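Long-range contacts in diaminopropionate ammonia-lyase (Escherichia coli, PDB 4D9I), which catalyses the pyridoxal 5'-phosphate-dependent alpha,beta-elimination of both L- and D-2,3-diaminopropionate to pyruvate and ammonia: residues Ala82-Gln87 with Pro199-Gln204; Pro224-Leu229 with Leu363-Asp368; Leu253-Val258 with Cys305-Ile310. All blocks are in the same frame, centred on the assembly; numbering follows the deposited sequence.

Interaction 1: Ala82-Gln87 with Pro199-Gln204; sequences AYAIAQ and PTWIMQ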
loop_
_atom_site.group_PDB
_atom_site.type_symbol
_atom_site.label_atom_id
_atom_site.label_comp_id
_atom_site.label_asym_id
_atom_site.label_seq_id
_atom_site.Cartn_x
_atom_site.Cartn_y
_atom_site.Cartn_z
ATOM N N ALA B 82 -8.251 -24.532 -17.957
ATOM C CA ALA B 82 -8.638 -25.836 -17.414
ATOM C C ALA B 82 -9.910 -26.390 -18.044
ATOM O O ALA B 82 -10.015 -27.600 -18.261
ATOM C CB ALA B 82 -8.755 -25.790 -15.889
ATOM N N TYR B 83 -10.868 -25.508 -18.343
ATOM C CA TYR B 83 -12.134 -25.922 -18.963
ATOM C C TYR B 83 -11.876 -26.480 -20.364
ATOM O O TYR B 83 -12.393 -27.539 -20.723
ATOM C CB TYR B 83 -13.114 -24.754 -19.022
ATOM C CG TYR B 83 -14.553 -25.124 -19.340
ATOM C CD1 TYR B 83 -15.205 -26.169 -18.667
ATOM C CD2 TYR B 83 -15.286 -24.381 -20.269
ATOM C CE1 TYR B 83 -16.530 -26.480 -18.947
ATOM C CE2 TYR B 83 -16.616 -24.677 -20.540
ATOM C CZ TYR B 83 -17.226 -25.725 -19.880
ATOM O OH TYR B 83 -18.536 -26.007 -20.160
ATOM N N ALA B 84 -11.049 -25.779 -21.133
ATOM C CA ALA B 84 -10.684 -26.237 -22.454
ATOM C C ALA B 84 -9.928 -27.558 -22.417
ATOM O O ALA B 84 -10.181 -28.451 -23.231
ATOM C CB ALA B 84 -9.880 -25.174 -23.173
ATOM N N ILE B 85 -9.001 -27.692 -21.478
ATOM C CA ILE B 85 -8.211 -28.914 -21.365
ATOM C C ILE B 85 -9.084 -30.134 -21.015
ATOM O O ILE B 85 -8.926 -31.239 -21.581
ATOM C CB ILE B 85 -7.007 -28.687 -20.421
ATOM C CG1 ILE B 85 -5.918 -27.940 -21.212
ATOM C CG2 ILE B 85 -6.448 -30.015 -19.922
ATOM C CD1 ILE B 85 -5.209 -26.869 -20.426
ATOM N N ALA B 86 -10.023 -29.924 -20.101
ATOM C CA ALA B 86 -10.966 -30.966 -19.712
ATOM C C ALA B 86 -11.904 -31.301 -20.876
ATOM O O ALA B 86 -12.181 -32.472 -21.131
ATOM C CB ALA B 86 -11.763 -30.523 -18.484
ATOM N N GLN B 87 -12.391 -30.276 -21.582
ATOM C CA GLN B 87 -13.206 -30.494 -22.782
ATOM C C GLN B 87 -12.468 -31.343 -23.833
ATOM O O GLN B 87 -13.034 -32.284 -24.413
ATOM C CB GLN B 87 -13.646 -29.161 -23.401
ATOM C CG GLN B 87 -14.621 -28.324 -22.559
ATOM C CD GLN B 87 -16.078 -28.690 -22.794
ATOM O OE1 GLN B 87 -16.991 -27.994 -22.337
ATOM N NE2 GLN B 87 -16.303 -29.762 -23.501
ATOM N N PRO B 199 -10.362 -21.661 -28.084
ATOM C CA PRO B 199 -10.630 -20.321 -27.498
ATOM C C PRO B 199 -12.097 -20.047 -27.125
ATOM O O PRO B 199 -12.357 -19.290 -26.212
ATOM C CB PRO B 199 -10.206 -19.340 -28.607
ATOM C CG PRO B 199 -9.934 -20.148 -29.803
ATOM C CD PRO B 199 -9.672 -21.563 -29.382
ATOM N N THR B 200 -13.049 -20.637 -27.844
ATOM C CA THR B 200 -14.442 -20.580 -27.429
ATOM C C THR B 200 -14.616 -21.184 -26.025
ATOM O O THR B 200 -15.229 -20.554 -25.148
ATOM C CB THR B 200 -15.355 -21.281 -28.461
ATOM O OG1 THR B 200 -15.264 -20.582 -29.712
ATOM C CG2 THR B 200 -16.810 -21.279 -27.999
ATOM N N TRP B 201 -14.061 -22.378 -25.792
ATOM C CA TRP B 201 -14.181 -22.995 -24.469
ATOM C C TRP B 201 -13.558 -22.132 -23.409
ATOM O O TRP B 201 -14.102 -21.991 -22.301
ATOM C CB TRP B 201 -13.545 -24.373 -24.424
ATOM C CG TRP B 201 -14.360 -25.481 -25.060
ATOM C CD1 TRP B 201 -15.739 -25.631 -25.053
ATOM C CD2 TRP B 201 -13.852 -26.657 -25.774
ATOM N NE1 TRP B 201 -16.112 -26.775 -25.718
ATOM C CE2 TRP B 201 -15.025 -27.442 -26.162
ATOM C CE3 TRP B 201 -12.584 -27.128 -26.113
ATOM C CZ2 TRP B 201 -14.913 -28.631 -26.872
ATOM C CZ3 TRP B 201 -12.487 -28.329 -26.826
ATOM C CH2 TRP B 201 -13.625 -29.064 -27.191
ATOM N N ILE B 202 -12.401 -21.568 -23.736
ATOM C CA ILE B 202 -11.673 -20.711 -22.802
ATOM C C ILE B 202 -12.516 -19.505 -22.384
ATOM O O ILE B 202 -12.580 -19.165 -21.205
ATOM C CB ILE B 202 -10.311 -20.273 -23.369
ATOM C CG1 ILE B 202 -9.356 -21.469 -23.400
ATOM C CG2 ILE B 202 -9.718 -19.138 -22.534
ATOM C CD1 ILE B 202 -8.117 -21.270 -24.255
ATOM N N MET B 203 -13.187 -18.882 -23.356
ATOM C CA MET B 203 -13.992 -17.696 -23.096
ATOM C C MET B 203 -15.247 -18.006 -22.316
ATOM O O MET B 203 -15.666 -17.226 -21.458
ATOM C CB MET B 203 -14.366 -17.009 -24.404
ATOM C CG MET B 203 -13.180 -16.292 -25.015
ATOM S SD MET B 203 -13.531 -15.825 -26.709
ATOM C CE MET B 203 -14.728 -14.512 -26.430
ATOM N N GLN B 204 -15.846 -19.151 -22.612
ATOM C CA GLN B 204 -16.971 -19.624 -21.830
ATOM C C GLN B 204 -16.542 -19.930 -20.387
ATOM O O GLN B 204 -17.251 -19.579 -19.433
ATOM C CB GLN B 204 -17.592 -20.844 -22.497
ATOM C CG GLN B 204 -18.229 -20.527 -23.845
ATOM C CD GLN B 204 -18.714 -21.760 -24.599
ATOM O OE1 GLN B 204 -18.168 -22.842 -24.461
ATOM N NE2 GLN B 204 -19.740 -21.587 -25.416
#
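The 2.9 Å bond from Gln87 N to Tyr83 O sets these two residues one turn apart, with both side chains against Trp201 of helix 197-206. Trp201 is the centre of the contact, and Gln87 covers one face of its indole. Gln87 CB stands over the centre of the six-membered ring of Trp201, 3.4 Å from the centroid and almost straight above it, a CH-pi contact. The chain then bends at chi2 (-87°), which brings Gln87 CD over the pyrrole part of the indole, 3.5 Å from Trp201 NE1. With the amide and indole planes 4° apart, the carboxamide lies stacked on the ring. Tyr83 meets the same residue differently: the edge of its ring faces the main chain, with CD2 3.4 Å from Trp201 O and the oxygen in the ring plane. Between these two, Ala84 lets the backbones close up. Its CB packs 3.7 Å from Ile202 CG1 and 4.0 Å from Trp201 CB, and the helix axes come within 8.0 Å, crossing at 131°. Beyond the pair, the Tyr83 ring meets Phe35, while Ala82 and Ile85 pack on helix 122-133. This is close helix-to-helix packing through an alanine, within a fold type II pyridoxal phosphate enzyme.

Interaction 2: Pro224-Leu229 with Leu363-Asp368; sequences PTHVLL and LALNKD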
loop_
_atom_site.group_PDB
_atom_site.type_symbol
_atom_site.label_atom_id
_atom_site.label_comp_id
_atom_site.label_asym_id
_atom_site.label_seq_id
_atom_site.Cartn_x
_atom_site.Cartn_y
_atom_site.Cartn_z
ATOM N N PRO B 224 -24.878 -3.338 -11.296
ATOM C CA PRO B 224 -23.832 -2.474 -11.842
ATOM C C PRO B 224 -24.359 -1.550 -12.955
ATOM O O PRO B 224 -25.158 -1.977 -13.804
ATOM C CB PRO B 224 -22.816 -3.471 -12.393
ATOM C CG PRO B 224 -23.617 -4.695 -12.744
ATOM C CD PRO B 224 -24.863 -4.687 -11.887
ATOM N N THR B 225 -23.908 -0.300 -12.944
ATOM C CA THR B 225 -24.138 0.605 -14.062
ATOM C C THR B 225 -22.990 0.537 -15.079
ATOM O O THR B 225 -23.203 0.797 -16.274
ATOM C CB THR B 225 -24.251 2.066 -13.577
ATOM O OG1 THR B 225 -23.099 2.376 -12.788
ATOM C CG2 THR B 225 -25.517 2.268 -12.745
ATOM N N HIS B 226 -21.786 0.217 -14.595
ATOM C CA HIS B 226 -20.561 0.192 -15.407
ATOM C C HIS B 226 -19.771 -1.064 -15.208
ATOM O O HIS B 226 -19.865 -1.692 -14.153
ATOM C CB HIS B 226 -19.640 1.360 -15.025
ATOM C CG HIS B 226 -20.224 2.711 -15.315
ATOM N ND1 HIS B 226 -21.267 3.208 -14.626
ATOM C CD2 HIS B 226 -19.893 3.668 -16.268
ATOM C CE1 HIS B 226 -21.597 4.429 -15.106
ATOM N NE2 HIS B 226 -20.764 4.708 -16.121
ATOM N N VAL B 227 -18.975 -1.426 -16.221
ATOM C CA VAL B 227 -17.904 -2.410 -16.058
ATOM C C VAL B 227 -16.666 -1.970 -16.851
ATOM O O VAL B 227 -16.770 -1.526 -18.010
ATOM C CB VAL B 227 -18.354 -3.857 -16.396
ATOM C CG1 VAL B 227 -18.781 -4.001 -17.857
ATOM C CG2 VAL B 227 -17.264 -4.870 -16.039
ATOM N N LEU B 228 -15.512 -2.026 -16.187
ATOM C CA LEU B 228 -14.243 -1.793 -16.838
ATOM C C LEU B 228 -13.577 -3.135 -17.060
ATOM O O LEU B 228 -13.424 -3.933 -16.126
ATOM C CB LEU B 228 -13.349 -0.841 -16.028
ATOM C CG LEU B 228 -13.648 0.645 -16.341
ATOM C CD1 LEU B 228 -14.938 1.093 -15.664
ATOM C CD2 LEU B 228 -12.503 1.575 -15.934
ATOM N N LEU B 229 -13.194 -3.383 -18.302
ATOM C CA LEU B 229 -12.599 -4.648 -18.664
ATOM C C LEU B 229 -11.284 -4.403 -19.401
ATOM O O LEU B 229 -11.277 -3.873 -20.519
ATOM C CB LEU B 229 -13.593 -5.462 -19.536
ATOM C CG LEU B 229 -14.905 -5.924 -18.870
ATOM C CD1 LEU B 229 -15.882 -6.494 -19.911
ATOM C CD2 LEU B 229 -14.618 -6.956 -17.779
ATOM N N LEU B 363 -17.520 9.397 -19.410
ATOM C CA LEU B 363 -17.654 8.019 -18.946
ATOM C C LEU B 363 -18.985 7.743 -18.257
ATOM O O LEU B 363 -19.253 6.607 -17.885
ATOM C CB LEU B 363 -16.473 7.619 -18.031
ATOM C CG LEU B 363 -15.074 7.717 -18.651
ATOM C CD1 LEU B 363 -13.986 7.717 -17.578
ATOM C CD2 LEU B 363 -14.819 6.640 -19.706
ATOM N N ALA B 364 -19.824 8.778 -18.119
ATOM C CA ALA B 364 -21.114 8.679 -17.424
ATOM C C ALA B 364 -20.958 8.197 -15.976
ATOM O O ALA B 364 -21.845 7.553 -15.412
ATOM C CB ALA B 364 -22.103 7.807 -18.205
ATOM N N LEU B 365 -19.819 8.518 -15.380
ATOM C CA LEU B 365 -19.642 8.321 -13.945
ATOM C C LEU B 365 -20.225 9.489 -13.150
ATOM O O LEU B 365 -19.926 10.655 -13.416
ATOM C CB LEU B 365 -18.164 8.135 -13.608
ATOM C CG LEU B 365 -17.531 6.948 -14.357
ATOM C CD1 LEU B 365 -16.016 7.026 -14.233
ATOM C CD2 LEU B 365 -18.054 5.621 -13.834
ATOM N N ASN B 366 -21.076 9.167 -12.187
ATOM C CA ASN B 366 -21.674 10.171 -11.324
ATOM C C ASN B 366 -21.971 9.512 -9.984
ATOM O O ASN B 366 -21.614 8.338 -9.777
ATOM C CB ASN B 366 -22.942 10.753 -11.977
ATOM C CG ASN B 366 -23.953 9.679 -12.348
ATOM O OD1 ASN B 366 -23.955 8.586 -11.777
ATOM N ND2 ASN B 366 -24.799 9.977 -13.327
ATOM N N LYS B 367 -22.657 10.239 -9.098
ATOM C CA LYS B 367 -22.908 9.765 -7.730
ATOM C C LYS B 367 -23.826 8.525 -7.651
ATOM O O LYS B 367 -23.908 7.879 -6.599
ATOM C CB LYS B 367 -23.455 10.899 -6.852
ATOM N N ASP B 368 -24.487 8.182 -8.756
ATOM C CA ASP B 368 -25.271 6.944 -8.823
ATOM C C ASP B 368 -24.509 5.737 -9.395
ATOM O O ASP B 368 -25.018 4.610 -9.369
ATOM C CB ASP B 368 -26.541 7.164 -9.647
ATOM C CG ASP B 368 -27.450 8.214 -9.043
ATOM O OD1 ASP B 368 -27.697 8.174 -7.821
ATOM O OD2 ASP B 368 -27.890 9.102 -9.786
#
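His226 pushes its NE2 edge against two consecutive main-chain carbonyls at the end of a helix. NE2 donates to Leu363 O at 3.0 Å, a weak bond bent to 134° at the hydrogen though the oxygen lies in the ring plane, and Ala364 O is also close, 3.1 Å from the same NE2. Ala364, the first residue to leave the helical conformation, has a positive phi (58°) in a Schellman motif, which helps bring the two carbonyls together. The partial negative charge of that helix end would probably suit the N-H of the imidazole. Across the ring, ND1 and Thr225 OG1 share a 2.7 Å hydrogen bond, also in plane, and that hydroxyl is bonded in turn to Val370 N, which probably limits the ring's rotation. Leu365 covers one face: its CD2 sits above the ring centre, 3.7 Å from the centroid. The imidazole also stacks with that of His254. All this lies where strand 226-230 enters the sheet, and the loop 363-368 is the turn by which helix 356-363 passes its chain to strand 370-375, the parallel neighbour of 226-230. An alanine in place of His226 would probably leave Leu363 O and Thr225 OG1 without their imidazole partner and open a gap beneath Leu365 CD2. Farther along the loop, Asn366 makes an Asx turn, OD1 accepting from Asp368 N at 3.1 Å with the donor above the carbonyl plane. Asp368 O then reaches Thr225 CG2 at 4.1 Å.

Interaction 3: Leu253-Val258 with Cys305-Ile310; sequences LHSIIV and CATQFI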
loop_
_atom_site.group_PDB
_atom_site.type_symbol
_atom_site.label_atom_id
_atom_site.label_comp_id
_atom_site.label_asym_id
_atom_site.label_seq_id
_atom_site.Cartn_x
_atom_site.Cartn_y
_atom_site.Cartn_z
ATOM N N LEU B 253 -25.752 -1.343 -19.660
ATOM C CA LEU B 253 -24.443 -1.540 -19.071
ATOM C C LEU B 253 -23.401 -0.702 -19.793
ATOM O O LEU B 253 -23.148 -0.876 -20.990
ATOM C CB LEU B 253 -24.066 -3.028 -19.029
ATOM C CG LEU B 253 -22.766 -3.444 -18.321
ATOM C CD1 LEU B 253 -22.622 -2.865 -16.908
ATOM C CD2 LEU B 253 -22.657 -4.963 -18.293
ATOM N N HIS B 254 -22.806 0.221 -19.054
ATOM C CA HIS B 254 -21.799 1.087 -19.634
ATOM C C HIS B 254 -20.466 0.405 -19.509
ATOM O O HIS B 254 -19.823 0.461 -18.467
ATOM C CB HIS B 254 -21.803 2.465 -18.976
ATOM C CG HIS B 254 -20.935 3.472 -19.689
ATOM N ND1 HIS B 254 -21.391 4.668 -20.074
ATOM C CD2 HIS B 254 -19.594 3.410 -20.092
ATOM C CE1 HIS B 254 -20.403 5.351 -20.684
ATOM N NE2 HIS B 254 -19.309 4.573 -20.711
ATOM N N SER B 255 -20.072 -0.287 -20.571
ATOM C CA SER B 255 -18.860 -1.081 -20.541
ATOM C C SER B 255 -17.717 -0.317 -21.168
ATOM O O SER B 255 -17.856 0.273 -22.242
ATOM C CB SER B 255 -19.063 -2.421 -21.273
ATOM O OG SER B 255 -19.509 -2.208 -22.596
ATOM N N ILE B 256 -16.575 -0.377 -20.502
ATOM C CA ILE B 256 -15.392 0.334 -20.917
ATOM C C ILE B 256 -14.249 -0.674 -21.029
ATOM O O ILE B 256 -13.876 -1.304 -20.046
ATOM C CB ILE B 256 -15.011 1.445 -19.898
ATOM C CG1 ILE B 256 -16.158 2.457 -19.735
ATOM C CG2 ILE B 256 -13.784 2.183 -20.372
ATOM C CD1 ILE B 256 -16.165 3.155 -18.384
ATOM N N ILE B 257 -13.697 -0.788 -22.230
ATOM C CA ILE B 257 -12.560 -1.670 -22.520
ATOM C C ILE B 257 -11.283 -0.852 -22.346
ATOM O O ILE B 257 -11.185 0.285 -22.845
ATOM C CB ILE B 257 -12.655 -2.206 -23.962
ATOM C CG1 ILE B 257 -14.090 -2.674 -24.275
ATOM C CG2 ILE B 257 -11.633 -3.317 -24.210
ATOM C CD1 ILE B 257 -14.679 -3.677 -23.291
ATOM N N VAL B 258 -10.328 -1.413 -21.608
ATOM C CA VAL B 258 -9.123 -0.698 -21.261
ATOM C C VAL B 258 -7.859 -1.365 -21.814
ATOM O O VAL B 258 -7.598 -2.541 -21.553
ATOM C CB VAL B 258 -9.019 -0.556 -19.719
ATOM C CG1 VAL B 258 -7.789 0.257 -19.350
ATOM C CG2 VAL B 258 -10.280 0.101 -19.189
ATOM N N CYS B 305 -21.125 -4.712 -28.536
ATOM C CA CYS B 305 -21.708 -4.462 -27.226
ATOM C C CYS B 305 -20.932 -3.520 -26.294
ATOM O O CYS B 305 -21.498 -3.028 -25.308
ATOM C CB CYS B 305 -21.965 -5.795 -26.522
ATOM S SG CYS B 305 -23.392 -6.676 -27.166
ATOM N N ALA B 306 -19.650 -3.284 -26.574
ATOM C CA ALA B 306 -18.848 -2.371 -25.740
ATOM C C ALA B 306 -19.298 -0.921 -25.908
ATOM O O ALA B 306 -19.587 -0.479 -27.013
ATOM C CB ALA B 306 -17.373 -2.499 -26.068
ATOM N N THR B 307 -19.343 -0.166 -24.818
ATOM C CA THR B 307 -19.806 1.214 -24.915
ATOM C C THR B 307 -18.662 2.112 -25.372
ATOM O O THR B 307 -18.835 2.943 -26.262
ATOM C CB THR B 307 -20.393 1.728 -23.582
ATOM O OG1 THR B 307 -21.227 0.710 -23.006
ATOM C CG2 THR B 307 -21.217 3.010 -23.819
ATOM N N GLN B 308 -17.489 1.908 -24.778
ATOM C CA GLN B 308 -16.329 2.739 -25.029
ATOM C C GLN B 308 -15.030 1.951 -24.998
ATOM O O GLN B 308 -14.923 0.923 -24.337
ATOM C CB GLN B 308 -16.259 3.862 -23.988
ATOM C CG GLN B 308 -17.164 5.041 -24.307
ATOM C CD GLN B 308 -17.377 5.955 -23.115
ATOM O OE1 GLN B 308 -17.083 5.586 -21.973
ATOM N NE2 GLN B 308 -17.894 7.144 -23.367
ATOM N N PHE B 309 -14.043 2.455 -25.721
ATOM C CA PHE B 309 -12.694 1.917 -25.670
ATOM C C PHE B 309 -11.776 2.979 -25.083
ATOM O O PHE B 309 -11.905 4.149 -25.422
ATOM C CB PHE B 309 -12.229 1.563 -27.074
ATOM C CG PHE B 309 -13.194 0.696 -27.827
ATOM C CD1 PHE B 309 -13.889 1.198 -28.918
ATOM C CD2 PHE B 309 -13.413 -0.620 -27.439
ATOM C CE1 PHE B 309 -14.781 0.399 -29.627
ATOM C CE2 PHE B 309 -14.309 -1.421 -28.141
ATOM C CZ PHE B 309 -14.991 -0.911 -29.227
ATOM N N ILE B 310 -10.862 2.562 -24.208
ATOM C CA ILE B 310 -9.847 3.458 -23.650
ATOM C C ILE B 310 -8.439 2.983 -24.016
ATOM O O ILE B 310 -8.115 1.800 -23.884
ATOM C CB ILE B 310 -9.964 3.600 -22.113
ATOM C CG1 ILE B 310 -11.176 4.467 -21.752
ATOM C CG2 ILE B 310 -8.691 4.216 -21.519
ATOM C CD1 ILE B 310 -11.434 4.641 -20.268
HETATM O O HOH W 1 -22.148 -2.946 -22.536
HETATM O O HOH W 2 -23.905 0.434 -23.694
#
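His254 NE2 donates to Gln308 OE1 at 2.8 Å, nearly straight at 166°. The oxygen lies in the imidazole plane, but the donor stands well above the plane of the amide, and the two planes are 72° apart. Thr307 covers one face of the same ring, CG2 pointing at its centre 3.9 Å away. The hydroxyl of Thr307 serves the backbone instead: OG1 accepts from Ser255 N at 2.9 Å. Ser255 returns the favour, its OG accepting from Thr307 N at 3.0 Å. Ser255 OG is placed by a chi1 of 56°, between the backbone N and the carbonyl carbon, and donates to a water, which in turn donates to Leu253 O and Cys305 O. Past this exchange regular parallel pairing takes over, with Gln308 N bonded to Ser255 O, Ile257 N to Gln308 O and Ile310 N to Ile257 O, the last at 2.7 Å. On the face of Ile256 and Gln308, Ile256 CG2 presses on Ile310 CD1 at 3.4 Å, tighter than usual, and Leu363 of helix 356-363 packs over them. On the other face, Ile257 CG1 packs against Ala306 CB, 3.7 Å away, and the Phe309 ring. The second shell settles the amide of Gln308: its NE2 bonds Asp12 OD1 and Lys362 O, so OE1 is the end turned to His254. The chemistry implies that side-chain hydroxyls and water close the seam where the two strands begin, with the buried amide probably locked in one orientation.

In the fold
Interactions 2 and 3 hold the same sheet: strands 226-230 and 254-260 are neighbours in it, bonded through Val227 O to Ile256 N, and the centres of the two interactions are about 10 Å apart. Along the chain, interaction 3 is nested in the loop that interaction 2 closes, and Leu363 reaches both. Interaction 1 stands apart, about 30 Å from interaction 2 and about 25 Å from interaction 3 between centres, and joins helices. Chemistry follows place. The buried interaction 1 relies on carbon and ring packing, the also buried interaction 3 on backbone pairing completed by side chains and waters, and the partly exposed interaction 2 on one histidine against a helix end, with exposed residues alongside.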